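Local coordinates for guanine nucleotide exchange factor p115rhogef (Homo sapiens, PDB 1IAP), which probably activates Rho as a guanine nucleotide exchange factor and, through its N-terminal RGS-like domain, is likely to engage G-protein alpha subunits, at residues Ala16-Leu21 and Leu183-Leu188; Glu50-Phe55 and Asp92-Phe97; Thr66-Val71 and Glu171-Ala176; Thr125-Glu130 and Glu154-His159. One frame throughout, in Å; residues are numbered along the deposited sequence.

How the contacts relate
All four contacts belong to one RGS-like helical domain, and no ligand is bound near them. Contact 1 brings two distant parts of the chain together close to the middle of the molecule, and contacts 2, 3 and 4 all lie within the stretch of sequence it closes. Contact 4 is its direct neighbour, with centres about 11 Å apart: Met19 packs on Leu156 and Leu157, and Ala20 on Pro126. Contact 3 shares helix 171-187 with contact 1, but its centre lies about 18 Å away. Contacts 2 and 4 sit on opposite sides of the chain's centre, about 32 Å apart between centres, while contacts 2 and 3 interleave along the sequence.

Contact 1 (Ala16-Leu21 and Leu183-Leu188); sequences AHLMAL and LYMRHL
The phenol ring of Tyr184 is the one flat group that touches across this contact, and Leu18 meets it obliquely, through the methyl CD2, which lies 3.4 Å from Tyr184 CE2. The two side chains cross at about a right angle, and CD2 is the branch of the leucine that touches the ring. The ring also packs on Leu38 of helix 32-43, and its hydroxyl is hydrogen-bonded to Lys12 O, which fixes the far end of the phenol. One residue further on, Met185 reaches across from helix 171-187. With its chain bent at both chi2 and chi3, it lays its terminal methyl CE against Leu18, 3.7 Å from Leu18 CD2 and 3.9 Å from Leu18 CG. Met185 CE also stands 3.7 Å from Met19 SD, and Met185 SD lies 3.9 Å from Met19 CG, so that the two thioethers are in mutual contact. Leu188 adds a lighter touch at the C-terminal end, where its CD1 approaches Leu18 CD2 at 4.2 Å. The two helical segments run nearly antiparallel, at 168°, with their axes 11.6 Å apart, and long flexible side chains span this separation. In this way an N-terminal helix is joined to the last helix of the RGS-like domain, while Met19 also packs on Leu160 of helix 142-162. The chemistry is wholly apolar: methyls, thioethers and one side of a phenol ring make up a buried interface with no directional bond of its own, so its fit depends on side-chain shape, and the orienting hydrogen bond of Tyr184 comes from outside it.

Contact 2 (Glu50-Phe55 and Asp92-Phe97); sequences EAKKAF and DVQRRF
Gln94 lies flat against Phe55 where two helices of the RGS-like domain, 48-63 and 91-103, pack together, segments 50-55 and 92-97 crossing at 44°. This is the tight part of the contact. Gln94 CG sits over one face of the phenyl ring, offset toward the rim, in a CH-pi contact 3.9 Å from the ring centroid. The amide plane is only 7° from the ring plane, and the two side chains run past each other in opposite directions, which brings Gln94 CD to 3.6 Å from Phe55 CB. The reach comes from an extended glutamine, whose CG is anti to the backbone N (chi1 -177°) and whose chain stays straight beyond it. Its amide thereby arrives beside Ala51, where NE2 is 3.9 Å from Ala51 CB.

The packing is looser elsewhere. Phe97 touches Phe55 more lightly, with its CD2 4.2 Å from Phe55 CZ, and also packs on Val77, Glu80 and Leu81 of helix 75-81. Toward solvent, Lys52 offers the aliphatic part of its chain to the glutamine, while its NZ is hydrogen-bonded to Ala86 O. On the exposed surface of helix 91-103, Arg96 and Asp92 form a salt bridge whose hydrogen bonds are weak. Gln94 OE1 is buried with no polar partner in the model, and Lys52 CD lies 3.4 Å from that oxygen.

Contact 3 (Thr66-Val71 and Glu171-Ala176); sequences TAVLRV and EEKSAA
Val68 and Leu69 occupy the two central positions of a type I beta turn, closed by the bond from Arg70 N to Ala67 O (3.1 Å), and the turn rests against the start of helix 171-187, with Val68 CA 5.9 Å from Lys173 CA. Val68 carries most of the packing, and its two methyls divide the work. CG1, anti to the backbone N, points at the helix backbone and comes within 3.6 Å of Lys173 CA. CG2 lies against the chain of Glu172, 3.6 Å from Glu172 CG and 3.5 Å from Glu172 OE2. The glutamate chain is extended, so its aliphatic part and one carboxylate oxygen both pass beside the valine.

The turn belongs to the loop between helices 48-63 and 75-81 of the RGS-like domain, and it is here that this loop packs on the last helix of the fold. An alanine at Val68 would probably leave the aliphatic part of Glu172 and the backbone around Lys173 without their packing partner, and would be likely to set the glutamate chain freer to turn.

Leu69 works from the deeper side. Its CG stands 3.9 Å from Ala176 CB, and its CD1 is 3.8 Å from Ala176 O, while the side chain also packs on Leu35 and Phe62 of helices 32-43 and 48-63. At the edge of the contact, Glu172 N is hydrogen-bonded to Asp170 OD1, tying the first turn of the helix to the residue that precedes it. Arg70 NE bonds back to Leu63 O, at the end of helix 48-63.

Contact 4 (Thr125-Glu130 and Glu154-His159); sequences TPWEQE and ERLLMH
Trp127 lays its indole against Leu156 and turns an edge to His159. Leu156 CD2 sits over the centre of the six-membered ring, 3.5 Å from its centroid, in a CH-pi contact, while CD1 lies 3.6 Å from Trp127 CG. At the far rim, Trp127 CZ2 points into the face of the His159 ring in a T-shaped stack with planes at 89°. Alongside, Arg155 NH1 donates to Glu130 OE2 (3.1 Å, N-H...O 155°) in a salt bridge that meets the carboxylate from above its plane. Replacing Trp127 by an alanine would probably open a gap over the Leu156 methyls and leave the face of His159 without its aromatic partner.

Further out, a water joins the two segments: it donates to Leu156 O (2.6 Å) and weakly accepts from Trp127 NE1. Gln129 NE2 gives Glu130 OE2 a second, weak bond. Trp127 sits at the N-cap position of helix 128-135, its CG anti to the carbonyl carbon (chi1 -55°). The indole is probably held mainly by dispersion and its edge-to-face contact, with the weak water bond at NE1, whereas the salt bridge joins a buried carboxylate to a surface arginine, whose charge probably offsets that of Glu130.

Contact 1 (Ala16-Leu21 and Leu183-Leu188)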
# COMPACT_ATOMS: atom_id res chain seq x y z
N ALA A 16 -3.93 -0.28 11.37
CA ALA A 16 -5.14 -1.10 11.49
C ALA A 16 -6.17 -0.71 10.44
O ALA A 16 -6.75 -1.57 9.77
CB ALA A 16 -5.73 -0.97 12.89
N HIS A 17 -6.39 0.59 10.30
CA HIS A 17 -7.34 1.10 9.32
C HIS A 17 -6.88 0.75 7.92
O HIS A 17 -7.68 0.31 7.09
CB HIS A 17 -7.54 2.61 9.52
CG HIS A 17 -8.06 2.95 10.88
ND1 HIS A 17 -9.35 3.38 11.10
CD2 HIS A 17 -7.50 2.81 12.11
CE1 HIS A 17 -9.57 3.48 12.40
NE2 HIS A 17 -8.46 3.14 13.03
N LEU A 18 -5.57 0.84 7.69
CA LEU A 18 -5.00 0.50 6.39
C LEU A 18 -5.18 -0.99 6.07
O LEU A 18 -5.51 -1.34 4.94
CB LEU A 18 -3.52 0.90 6.34
CG LEU A 18 -2.83 0.76 4.98
CD1 LEU A 18 -3.60 1.56 3.92
CD2 LEU A 18 -1.40 1.24 5.08
N MET A 19 -4.97 -1.86 7.06
CA MET A 19 -5.16 -3.30 6.86
C MET A 19 -6.59 -3.63 6.43
O MET A 19 -6.80 -4.50 5.59
CB MET A 19 -4.80 -4.10 8.12
CG MET A 19 -3.31 -4.39 8.30
SD MET A 19 -2.56 -5.18 6.85
CE MET A 19 -3.66 -6.58 6.60
N ALA A 20 -7.58 -2.97 7.03
CA ALA A 20 -8.98 -3.20 6.68
C ALA A 20 -9.20 -2.80 5.23
O ALA A 20 -9.82 -3.53 4.45
CB ALA A 20 -9.91 -2.41 7.62
N LEU A 21 -8.66 -1.64 4.86
CA LEU A 21 -8.78 -1.13 3.50
C LEU A 21 -8.10 -2.09 2.52
O LEU A 21 -8.66 -2.41 1.47
CB LEU A 21 -8.13 0.26 3.39
CG LEU A 21 -7.98 0.86 2.00
CD1 LEU A 21 -9.36 1.12 1.38
CD2 LEU A 21 -7.19 2.16 2.08
N LEU A 183 5.75 -5.76 3.46
CA LEU A 183 6.83 -4.79 3.35
C LEU A 183 6.45 -3.43 3.92
O LEU A 183 7.19 -2.85 4.72
CB LEU A 183 7.27 -4.64 1.88
CG LEU A 183 8.52 -3.79 1.61
CD1 LEU A 183 9.73 -4.44 2.26
CD2 LEU A 183 8.73 -3.66 0.11
N TYR A 184 5.28 -2.94 3.54
CA TYR A 184 4.83 -1.64 4.02
C TYR A 184 4.45 -1.64 5.50
O TYR A 184 4.70 -0.65 6.20
CB TYR A 184 3.66 -1.12 3.17
CG TYR A 184 3.29 0.30 3.51
CD1 TYR A 184 4.05 1.37 3.01
CD2 TYR A 184 2.23 0.59 4.36
CE1 TYR A 184 3.76 2.68 3.36
CE2 TYR A 184 1.94 1.91 4.72
CZ TYR A 184 2.70 2.94 4.21
OH TYR A 184 2.41 4.24 4.56
N MET A 185 3.84 -2.72 5.97
CA MET A 185 3.45 -2.81 7.38
C MET A 185 4.69 -2.77 8.28
O MET A 185 4.69 -2.15 9.33
CB MET A 185 2.64 -4.08 7.64
CG MET A 185 1.17 -3.98 7.22
SD MET A 185 0.26 -2.72 8.21
CE MET A 185 -0.73 -1.93 6.91
N ARG A 186 5.75 -3.42 7.82
CA ARG A 186 7.02 -3.45 8.55
C ARG A 186 7.54 -2.02 8.68
O ARG A 186 8.13 -1.65 9.70
CB ARG A 186 8.01 -4.32 7.77
CG ARG A 186 9.21 -4.80 8.54
CD ARG A 186 9.92 -5.87 7.72
NE ARG A 186 9.00 -6.96 7.38
CZ ARG A 186 8.85 -7.48 6.17
NH1 ARG A 186 9.57 -7.03 5.14
NH2 ARG A 186 7.97 -8.45 5.97
N HIS A 187 7.26 -1.20 7.67
CA HIS A 187 7.66 0.20 7.63
C HIS A 187 6.89 1.00 8.70
O HIS A 187 7.37 2.02 9.18
CB HIS A 187 7.39 0.78 6.24
CG HIS A 187 7.74 2.22 6.10
ND1 HIS A 187 6.78 3.22 6.11
CD2 HIS A 187 8.93 2.84 5.93
CE1 HIS A 187 7.38 4.39 5.95
NE2 HIS A 187 8.68 4.19 5.84
N LEU A 188 5.70 0.53 9.04
CA LEU A 188 4.88 1.20 10.06
C LEU A 188 5.15 0.62 11.45
O LEU A 188 4.48 0.98 12.41
CB LEU A 188 3.39 1.07 9.72
CG LEU A 188 2.91 1.67 8.40
CD1 LEU A 188 1.41 1.44 8.26
CD2 LEU A 188 3.23 3.17 8.35

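Contact 2 (Glu50-Phe55 and Asp92-Phe97)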
# COMPACT_ATOMS: atom_id res chain seq x y z
N GLU A 50 19.65 3.69 -0.03
CA GLU A 50 18.56 2.74 0.19
C GLU A 50 17.42 2.93 -0.81
O GLU A 50 16.90 1.96 -1.36
CB GLU A 50 18.01 2.88 1.62
CG GLU A 50 19.03 2.60 2.71
CD GLU A 50 18.45 2.79 4.10
OE1 GLU A 50 18.30 1.79 4.83
OE2 GLU A 50 18.15 3.95 4.46
N ALA A 51 17.06 4.19 -1.05
CA ALA A 51 15.99 4.54 -1.99
C ALA A 51 16.30 4.07 -3.41
O ALA A 51 15.38 3.80 -4.19
CB ALA A 51 15.74 6.04 -1.97
N LYS A 52 17.58 3.98 -3.74
CA LYS A 52 18.00 3.54 -5.07
C LYS A 52 17.66 2.07 -5.26
O LYS A 52 17.11 1.68 -6.30
CB LYS A 52 19.50 3.75 -5.27
CG LYS A 52 19.96 3.61 -6.71
CD LYS A 52 19.47 4.78 -7.56
CE LYS A 52 19.82 4.60 -9.03
NZ LYS A 52 19.03 3.50 -9.66
N LYS A 53 17.99 1.25 -4.26
CA LYS A 53 17.72 -0.18 -4.31
C LYS A 53 16.21 -0.42 -4.21
O LYS A 53 15.68 -1.30 -4.88
CB LYS A 53 18.42 -0.90 -3.15
CG LYS A 53 19.94 -0.88 -3.22
CD LYS A 53 20.54 -1.57 -2.01
CE LYS A 53 22.06 -1.55 -2.07
NZ LYS A 53 22.67 -2.16 -0.85
N ALA A 54 15.55 0.37 -3.37
CA ALA A 54 14.10 0.26 -3.18
C ALA A 54 13.34 0.62 -4.45
O ALA A 54 12.27 0.08 -4.73
CB ALA A 54 13.67 1.16 -2.03
N PHE A 55 13.90 1.55 -5.23
CA PHE A 55 13.26 1.96 -6.47
C PHE A 55 13.31 0.84 -7.52
O PHE A 55 12.36 0.67 -8.28
CB PHE A 55 13.89 3.23 -7.03
CG PHE A 55 13.34 3.64 -8.37
CD1 PHE A 55 12.05 4.15 -8.47
CD2 PHE A 55 14.07 3.43 -9.53
CE1 PHE A 55 11.50 4.45 -9.71
CE2 PHE A 55 13.53 3.73 -10.78
CZ PHE A 55 12.24 4.24 -10.87
N ASP A 92 16.96 12.86 -8.70
CA ASP A 92 15.96 13.81 -9.18
C ASP A 92 15.02 13.14 -10.18
O ASP A 92 13.80 13.27 -10.10
CB ASP A 92 16.64 15.02 -9.82
CG ASP A 92 15.66 16.00 -10.43
OD1 ASP A 92 14.78 16.51 -9.70
OD2 ASP A 92 15.76 16.26 -11.65
N VAL A 93 15.61 12.41 -11.13
CA VAL A 93 14.84 11.71 -12.16
C VAL A 93 14.01 10.59 -11.53
O VAL A 93 12.90 10.30 -11.97
CB VAL A 93 15.77 11.10 -13.24
CG1 VAL A 93 14.95 10.47 -14.35
CG2 VAL A 93 16.70 12.18 -13.80
N GLN A 94 14.56 9.96 -10.49
CA GLN A 94 13.90 8.89 -9.77
C GLN A 94 12.65 9.43 -9.06
O GLN A 94 11.59 8.80 -9.10
CB GLN A 94 14.86 8.27 -8.76
CG GLN A 94 14.31 7.09 -7.98
CD GLN A 94 15.31 6.52 -7.00
OE1 GLN A 94 16.35 5.99 -7.39
NE2 GLN A 94 15.01 6.63 -5.71
N ARG A 95 12.78 10.59 -8.42
CA ARG A 95 11.65 11.21 -7.73
C ARG A 95 10.56 11.57 -8.74
O ARG A 95 9.37 11.44 -8.44
CB ARG A 95 12.08 12.46 -6.97
CG ARG A 95 13.11 12.20 -5.89
CD ARG A 95 13.47 13.48 -5.14
NE ARG A 95 14.77 13.37 -4.48
CZ ARG A 95 15.02 12.59 -3.43
NH1 ARG A 95 14.07 11.83 -2.91
NH2 ARG A 95 16.25 12.54 -2.93
N ARG A 96 10.96 12.03 -9.93
CA ARG A 96 10.01 12.40 -10.97
C ARG A 96 9.21 11.18 -11.43
O ARG A 96 7.99 11.25 -11.56
CB ARG A 96 10.71 13.02 -12.18
CG ARG A 96 11.41 14.34 -11.89
CD ARG A 96 11.94 14.96 -13.18
NE ARG A 96 12.79 16.12 -12.91
CZ ARG A 96 12.99 17.12 -13.76
NH1 ARG A 96 12.39 17.12 -14.95
NH2 ARG A 96 13.80 18.12 -13.44
N PHE A 97 9.91 10.08 -11.69
CA PHE A 97 9.26 8.84 -12.12
C PHE A 97 8.25 8.37 -11.07
O PHE A 97 7.13 8.00 -11.40
CB PHE A 97 10.29 7.73 -12.36
CG PHE A 97 11.07 7.88 -13.65
CD1 PHE A 97 10.57 8.64 -14.70
CD2 PHE A 97 12.30 7.26 -13.80
CE1 PHE A 97 11.28 8.77 -15.89
CE2 PHE A 97 13.02 7.39 -14.98
CZ PHE A 97 12.51 8.15 -16.03

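Contact 3 (Thr66-Val71 and Glu171-Ala176)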
# COMPACT_ATOMS: atom_id res chain seq x y z
N THR A 66 6.31 -7.68 -17.14
CA THR A 66 5.83 -8.94 -16.57
C THR A 66 5.40 -8.87 -15.10
O THR A 66 4.99 -9.89 -14.54
CB THR A 66 6.89 -10.06 -16.71
OG1 THR A 66 8.03 -9.75 -15.90
CG2 THR A 66 7.32 -10.22 -18.16
N ALA A 67 5.51 -7.70 -14.48
CA ALA A 67 5.13 -7.53 -13.07
C ALA A 67 3.71 -7.97 -12.78
O ALA A 67 2.76 -7.52 -13.42
CB ALA A 67 5.34 -6.10 -12.63
N VAL A 68 3.56 -8.86 -11.80
CA VAL A 68 2.26 -9.38 -11.41
C VAL A 68 1.34 -8.27 -10.92
O VAL A 68 0.13 -8.32 -11.11
CB VAL A 68 2.38 -10.42 -10.28
CG1 VAL A 68 1.18 -11.35 -10.31
CG2 VAL A 68 3.69 -11.19 -10.40
N LEU A 69 1.93 -7.25 -10.29
CA LEU A 69 1.17 -6.13 -9.76
C LEU A 69 1.35 -4.88 -10.61
O LEU A 69 1.23 -3.76 -10.11
CB LEU A 69 1.61 -5.84 -8.32
CG LEU A 69 1.48 -6.93 -7.26
CD1 LEU A 69 2.03 -6.40 -5.95
CD2 LEU A 69 0.03 -7.37 -7.09
N ARG A 70 1.60 -5.07 -11.91
CA ARG A 70 1.81 -3.95 -12.81
C ARG A 70 0.65 -2.97 -12.79
O ARG A 70 -0.52 -3.36 -12.89
CB ARG A 70 2.03 -4.44 -14.25
CG ARG A 70 2.52 -3.34 -15.18
CD ARG A 70 2.90 -3.89 -16.55
NE ARG A 70 3.84 -3.02 -17.24
CZ ARG A 70 3.55 -2.26 -18.29
NH1 ARG A 70 2.32 -2.25 -18.79
NH2 ARG A 70 4.49 -1.48 -18.82
N VAL A 71 0.99 -1.70 -12.59
CA VAL A 71 0.01 -0.63 -12.57
C VAL A 71 0.09 0.09 -13.92
O VAL A 71 1.10 -0.03 -14.62
CB VAL A 71 0.30 0.40 -11.44
CG1 VAL A 71 0.29 -0.29 -10.08
CG2 VAL A 71 1.64 1.09 -11.67
N GLU A 171 -1.47 -18.07 -7.40
CA GLU A 171 -0.58 -18.11 -6.25
C GLU A 171 0.51 -17.04 -6.31
O GLU A 171 0.92 -16.51 -5.28
CB GLU A 171 0.04 -19.49 -6.12
CG GLU A 171 -0.98 -20.58 -5.78
CD GLU A 171 -0.43 -22.00 -5.96
OE1 GLU A 171 -1.26 -22.93 -6.04
OE2 GLU A 171 0.80 -22.18 -6.01
N GLU A 172 0.97 -16.73 -7.52
CA GLU A 172 2.00 -15.72 -7.72
C GLU A 172 1.43 -14.35 -7.36
O GLU A 172 2.09 -13.55 -6.70
CB GLU A 172 2.46 -15.73 -9.19
CG GLU A 172 3.46 -14.66 -9.57
CD GLU A 172 3.88 -14.74 -11.03
OE1 GLU A 172 4.97 -15.28 -11.31
OE2 GLU A 172 3.13 -14.25 -11.91
N LYS A 173 0.18 -14.11 -7.74
CA LYS A 173 -0.48 -12.84 -7.45
C LYS A 173 -0.75 -12.66 -5.95
O LYS A 173 -0.41 -11.63 -5.38
CB LYS A 173 -1.78 -12.73 -8.25
CG LYS A 173 -2.55 -11.44 -8.02
CD LYS A 173 -3.69 -11.31 -9.02
CE LYS A 173 -4.57 -10.09 -8.74
NZ LYS A 173 -5.31 -10.22 -7.45
N SER A 174 -1.35 -13.65 -5.32
CA SER A 174 -1.66 -13.54 -3.90
C SER A 174 -0.38 -13.41 -3.07
O SER A 174 -0.34 -12.67 -2.09
CB SER A 174 -2.51 -14.72 -3.43
OG SER A 174 -1.79 -15.93 -3.53
N ALA A 175 0.68 -14.10 -3.49
CA ALA A 175 1.96 -14.04 -2.78
C ALA A 175 2.56 -12.64 -2.91
O ALA A 175 3.08 -12.09 -1.94
CB ALA A 175 2.92 -15.08 -3.32
N ALA A 176 2.44 -12.05 -4.10
CA ALA A 176 2.96 -10.71 -4.36
C ALA A 176 2.24 -9.67 -3.50
O ALA A 176 2.85 -8.73 -3.00
CB ALA A 176 2.80 -10.37 -5.84

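Contact 4 (Thr125-Glu130 and Glu154-His159)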
# COMPACT_ATOMS: atom_id res chain seq x y z
N THR A 125 -17.68 -3.80 5.21
CA THR A 125 -16.22 -3.79 5.21
C THR A 125 -15.71 -4.62 6.38
O THR A 125 -16.33 -4.66 7.45
CB THR A 125 -15.64 -2.36 5.26
OG1 THR A 125 -16.18 -1.66 6.38
CG2 THR A 125 -15.95 -1.62 3.97
N PRO A 126 -14.58 -5.31 6.18
CA PRO A 126 -13.97 -6.15 7.21
C PRO A 126 -13.36 -5.43 8.39
O PRO A 126 -12.96 -4.27 8.30
CB PRO A 126 -12.90 -6.92 6.42
CG PRO A 126 -12.48 -5.91 5.38
CD PRO A 126 -13.81 -5.38 4.92
N TRP A 127 -13.30 -6.14 9.51
CA TRP A 127 -12.69 -5.65 10.74
C TRP A 127 -13.27 -4.39 11.37
O TRP A 127 -12.56 -3.67 12.07
CB TRP A 127 -11.19 -5.46 10.49
CG TRP A 127 -10.53 -6.70 9.98
CD1 TRP A 127 -9.95 -6.88 8.76
CD2 TRP A 127 -10.38 -7.94 10.69
NE1 TRP A 127 -9.45 -8.16 8.66
CE2 TRP A 127 -9.70 -8.83 9.83
CE3 TRP A 127 -10.76 -8.38 11.96
CZ2 TRP A 127 -9.38 -10.13 10.20
CZ3 TRP A 127 -10.44 -9.68 12.34
CH2 TRP A 127 -9.76 -10.55 11.46
N GLU A 128 -14.55 -4.12 11.12
CA GLU A 128 -15.18 -2.93 11.69
C GLU A 128 -15.22 -2.99 13.22
O GLU A 128 -15.11 -1.97 13.88
CB GLU A 128 -16.59 -2.74 11.10
CG GLU A 128 -17.25 -1.40 11.43
CD GLU A 128 -16.39 -0.18 11.07
OE1 GLU A 128 -15.68 -0.20 10.05
OE2 GLU A 128 -16.42 0.81 11.84
N GLN A 129 -15.36 -4.20 13.77
CA GLN A 129 -15.38 -4.36 15.22
C GLN A 129 -14.05 -3.89 15.82
O GLN A 129 -14.04 -3.20 16.85
CB GLN A 129 -15.62 -5.83 15.60
CG GLN A 129 -15.46 -6.08 17.10
CD GLN A 129 -15.40 -7.55 17.46
OE1 GLN A 129 -16.03 -7.97 18.43
NE2 GLN A 129 -14.63 -8.33 16.71
N GLU A 130 -12.94 -4.25 15.19
CA GLU A 130 -11.62 -3.86 15.68
C GLU A 130 -11.42 -2.35 15.60
O GLU A 130 -10.91 -1.73 16.53
CB GLU A 130 -10.51 -4.59 14.90
CG GLU A 130 -10.31 -6.06 15.30
CD GLU A 130 -11.54 -6.94 15.07
OE1 GLU A 130 -12.36 -6.63 14.17
OE2 GLU A 130 -11.69 -7.94 15.79
N GLU A 154 -1.29 -6.18 13.32
CA GLU A 154 -0.56 -7.44 13.26
C GLU A 154 -1.52 -8.62 13.16
O GLU A 154 -1.33 -9.52 12.33
CB GLU A 154 0.35 -7.59 14.48
CG GLU A 154 1.55 -6.66 14.44
CD GLU A 154 2.34 -6.60 15.73
OE1 GLU A 154 2.05 -7.38 16.67
OE2 GLU A 154 3.27 -5.77 15.80
N ARG A 155 -2.57 -8.59 13.96
CA ARG A 155 -3.55 -9.66 13.93
C ARG A 155 -4.28 -9.69 12.59
O ARG A 155 -4.55 -10.77 12.05
CB ARG A 155 -4.57 -9.50 15.07
CG ARG A 155 -5.65 -10.57 15.04
CD ARG A 155 -6.52 -10.56 16.28
NE ARG A 155 -7.69 -11.41 16.13
CZ ARG A 155 -8.92 -10.97 15.90
NH1 ARG A 155 -9.15 -9.66 15.81
NH2 ARG A 155 -9.92 -11.82 15.77
N LEU A 156 -4.58 -8.52 12.04
CA LEU A 156 -5.28 -8.45 10.76
C LEU A 156 -4.36 -8.95 9.65
O LEU A 156 -4.82 -9.63 8.74
CB LEU A 156 -5.75 -7.03 10.45
CG LEU A 156 -6.55 -6.26 11.51
CD1 LEU A 156 -7.35 -5.15 10.84
CD2 LEU A 156 -7.48 -7.18 12.28
N LEU A 157 -3.07 -8.64 9.74
CA LEU A 157 -2.11 -9.10 8.74
C LEU A 157 -1.98 -10.62 8.77
O LEU A 157 -1.95 -11.28 7.73
CB LEU A 157 -0.73 -8.46 8.98
CG LEU A 157 0.37 -8.80 7.96
CD1 LEU A 157 -0.12 -8.55 6.54
CD2 LEU A 157 1.61 -7.96 8.24
N MET A 158 -1.93 -11.18 9.98
CA MET A 158 -1.82 -12.62 10.15
C MET A 158 -3.03 -13.29 9.51
O MET A 158 -2.90 -14.29 8.81
CB MET A 158 -1.73 -12.97 11.63
CG MET A 158 -1.67 -14.47 11.91
SD MET A 158 -1.54 -14.83 13.68
CE MET A 158 0.24 -14.70 13.91
N HIS A 159 -4.20 -12.69 9.73
CA HIS A 159 -5.44 -13.22 9.18
C HIS A 159 -5.47 -13.16 7.66
O HIS A 159 -5.94 -14.09 7.01
CB HIS A 159 -6.63 -12.47 9.76
CG HIS A 159 -7.95 -13.14 9.49
ND1 HIS A 159 -8.65 -12.96 8.32
CD2 HIS A 159 -8.69 -13.98 10.25
CE1 HIS A 159 -9.77 -13.66 8.37
NE2 HIS A 159 -9.81 -14.29 9.53
O HOH W 1 -6.84 -8.87 7.32